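Local structure of PlaB phospholipase (6ZTI) at residues Arg462-Thr466 with Lys482-Ile488. The protein acts as a phospholipase of the alpha/beta hydrolase type, linked to virulence, whose activity is controlled by NAD(H)-mediated tetramerization. Residues are numbered along the deposited sequence; the frame is centred on the assembly and turned at random.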
loop_
_atom_site.group_PDB
_atom_site.type_symbol
_atom_site.label_atom_id
_atom_site.label_comp_id
_atom_site.label_asym_id
_atom_site.label_seq_id
_atom_site.Cartn_x
_atom_site.Cartn_y
_atom_site.Cartn_z
ATOM N N ARG B 462 -6.400 -16.773 23.168
ATOM C CA ARG B 462 -7.454 -16.866 24.165
ATOM C C ARG B 462 -8.715 -16.240 23.589
ATOM O O ARG B 462 -8.670 -15.126 23.067
ATOM C CB ARG B 462 -7.032 -16.152 25.445
ATOM C CG ARG B 462 -5.695 -16.645 26.011
ATOM C CD ARG B 462 -5.278 -15.839 27.223
ATOM N NE ARG B 462 -6.229 -15.964 28.326
ATOM C CZ ARG B 462 -6.154 -16.884 29.284
ATOM N NH1 ARG B 462 -5.173 -17.781 29.286
ATOM N NH2 ARG B 462 -7.067 -16.909 30.243
ATOM N N VAL B 463 -9.834 -16.951 23.687
ATOM C CA VAL B 463 -11.116 -16.479 23.168
ATOM C C VAL B 463 -12.106 -16.471 24.323
ATOM O O VAL B 463 -12.356 -17.512 24.947
ATOM C CB VAL B 463 -11.625 -17.352 22.012
ATOM C CG1 VAL B 463 -12.951 -16.818 21.470
ATOM C CG2 VAL B 463 -10.584 -17.423 20.905
ATOM N N ASP B 464 -12.647 -15.296 24.620
ATOM C CA ASP B 464 -13.606 -15.160 25.702
ATOM C C ASP B 464 -14.924 -15.849 25.360
ATOM O O ASP B 464 -15.377 -15.854 24.209
ATOM C CB ASP B 464 -13.850 -13.687 25.999
ATOM C CG ASP B 464 -14.511 -13.471 27.338
ATOM O OD1 ASP B 464 -15.739 -13.699 27.452
ATOM O OD2 ASP B 464 -13.789 -13.082 28.278
ATOM N N ARG B 465 -15.556 -16.417 26.386
ATOM C CA ARG B 465 -16.784 -17.167 26.158
ATOM C C ARG B 465 -17.901 -16.302 25.589
ATOM O O ARG B 465 -18.854 -16.843 25.027
ATOM C CB ARG B 465 -17.244 -17.840 27.452
ATOM C CG ARG B 465 -16.279 -18.915 27.896
ATOM C CD ARG B 465 -16.788 -19.771 29.026
ATOM N NE ARG B 465 -15.736 -20.679 29.483
ATOM C CZ ARG B 465 -15.956 -21.850 30.070
ATOM N NH1 ARG B 465 -17.198 -22.279 30.270
ATOM N NH2 ARG B 465 -14.927 -22.595 30.450
ATOM N N THR B 466 -17.797 -14.976 25.687
ATOM C CA THR B 466 -18.853 -14.127 25.149
ATOM C C THR B 466 -18.965 -14.232 23.635
ATOM O O THR B 466 -20.045 -13.973 23.089
ATOM C CB THR B 466 -18.615 -12.677 25.561
ATOM O OG1 THR B 466 -18.795 -12.556 26.975
ATOM C CG2 THR B 466 -19.587 -11.743 24.855
ATOM N N LYS B 482 -19.794 -7.565 26.452
ATOM C CA LYS B 482 -19.027 -7.506 27.691
ATOM C C LYS B 482 -18.365 -8.855 27.964
ATOM O O LYS B 482 -19.069 -9.872 28.034
ATOM C CB LYS B 482 -19.941 -7.131 28.856
ATOM C CG LYS B 482 -19.984 -5.643 29.208
ATOM C CD LYS B 482 -20.135 -4.736 27.989
ATOM C CE LYS B 482 -18.842 -3.972 27.706
ATOM N NZ LYS B 482 -18.961 -3.051 26.536
ATOM N N PRO B 483 -17.044 -8.913 28.132
ATOM C CA PRO B 483 -16.391 -10.203 28.383
ATOM C C PRO B 483 -16.891 -10.868 29.655
ATOM O O PRO B 483 -17.230 -10.204 30.632
ATOM C CB PRO B 483 -14.911 -9.836 28.520
ATOM C CG PRO B 483 -14.780 -8.476 27.935
ATOM C CD PRO B 483 -16.079 -7.800 28.145
ATOM N N THR B 484 -16.900 -12.207 29.635
ATOM C CA THR B 484 -17.139 -12.971 30.853
ATOM C C THR B 484 -15.906 -13.029 31.741
ATOM O O THR B 484 -16.040 -13.192 32.955
ATOM C CB THR B 484 -17.557 -14.403 30.526
ATOM O OG1 THR B 484 -16.418 -15.124 30.032
ATOM C CG2 THR B 484 -18.653 -14.420 29.481
ATOM N N GLY B 485 -14.712 -12.895 31.162
ATOM C CA GLY B 485 -13.482 -13.092 31.897
ATOM C C GLY B 485 -12.997 -14.524 31.936
ATOM O O GLY B 485 -11.934 -14.784 32.513
ATOM N N LYS B 486 -13.752 -15.455 31.358
ATOM C CA LYS B 486 -13.359 -16.852 31.227
ATOM C C LYS B 486 -13.186 -17.195 29.753
ATOM O O LYS B 486 -13.988 -16.780 28.910
ATOM C CB LYS B 486 -14.405 -17.779 31.857
ATOM C CG LYS B 486 -14.397 -17.798 33.377
ATOM C CD LYS B 486 -15.444 -16.872 33.964
ATOM C CE LYS B 486 -15.471 -16.962 35.487
ATOM N NZ LYS B 486 -14.177 -16.547 36.114
ATOM N N LYS B 487 -12.150 -17.965 29.448
ATOM C CA LYS B 487 -11.834 -18.314 28.072
ATOM C C LYS B 487 -12.472 -19.649 27.703
ATOM O O LYS B 487 -12.845 -20.445 28.565
ATOM C CB LYS B 487 -10.319 -18.386 27.868
ATOM C CG LYS B 487 -9.677 -19.602 28.530
ATOM C CD LYS B 487 -8.171 -19.634 28.326
ATOM C CE LYS B 487 -7.617 -21.030 28.561
ATOM N NZ LYS B 487 -8.176 -21.645 29.807
ATOM N N ILE B 488 -12.592 -19.887 26.395
ATOM C CA ILE B 488 -13.086 -21.169 25.911
ATOM C C ILE B 488 -11.950 -22.184 25.914
ATOM O O ILE B 488 -10.768 -21.835 25.953
ATOM C CB ILE B 488 -13.701 -21.041 24.505
ATOM C CG1 ILE B 488 -12.606 -20.772 23.459
ATOM C CG2 ILE B 488 -14.746 -19.945 24.477
ATOM C CD1 ILE B 488 -13.141 -20.500 22.059
HETATM O O HOH W 1 -9.285 -19.674 24.441
#
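A single antiparallel beta bridge and an Asx turn join the end of strand 452-463 to the C-terminal tail. D464 and K487 form the bridge as a non-hydrogen-bonded pair, their CA atoms 4.3 Å apart. Backbone bonds flank it: I488 N to V463 O (2.8 Å) and R465 N to K486 O (3.0 Å). V463 N and I488 O are too far apart to bond directly; a water accepts from V463 N (2.9 Å) and donates to I488 O (3.0 Å).

The D464 carboxylate organises the turn. OD1 accepts from T466 N (3.0 Å) within its own segment, which makes the Asx turn. It also accepts from T484 N (2.9 Å) and T484 OG1 (3.0 Å), while D464 OD2 takes G485 N (3.0 Å). T484 OG1 accepts from K486 N (3.0 Å), an ST turn where the tail curves round the carboxylate. At phi 87°, a CB on G485 would jam against T484 O. T466 OG1 donates to K482 O (2.9 Å).

R465 NE donates to K487 O (3.0 Å), and its NH1 forms a salt bridge with D82 of a second subunit. V463 CB meets I488 CD1 at 3.5 Å, and I488 also packs on R74 of that subunit.

The site lies away from the NAD pockets. Asx and ST turns meeting at one carboxylate, beside a lone antiparallel bridge, hold the tail against strand 452-463.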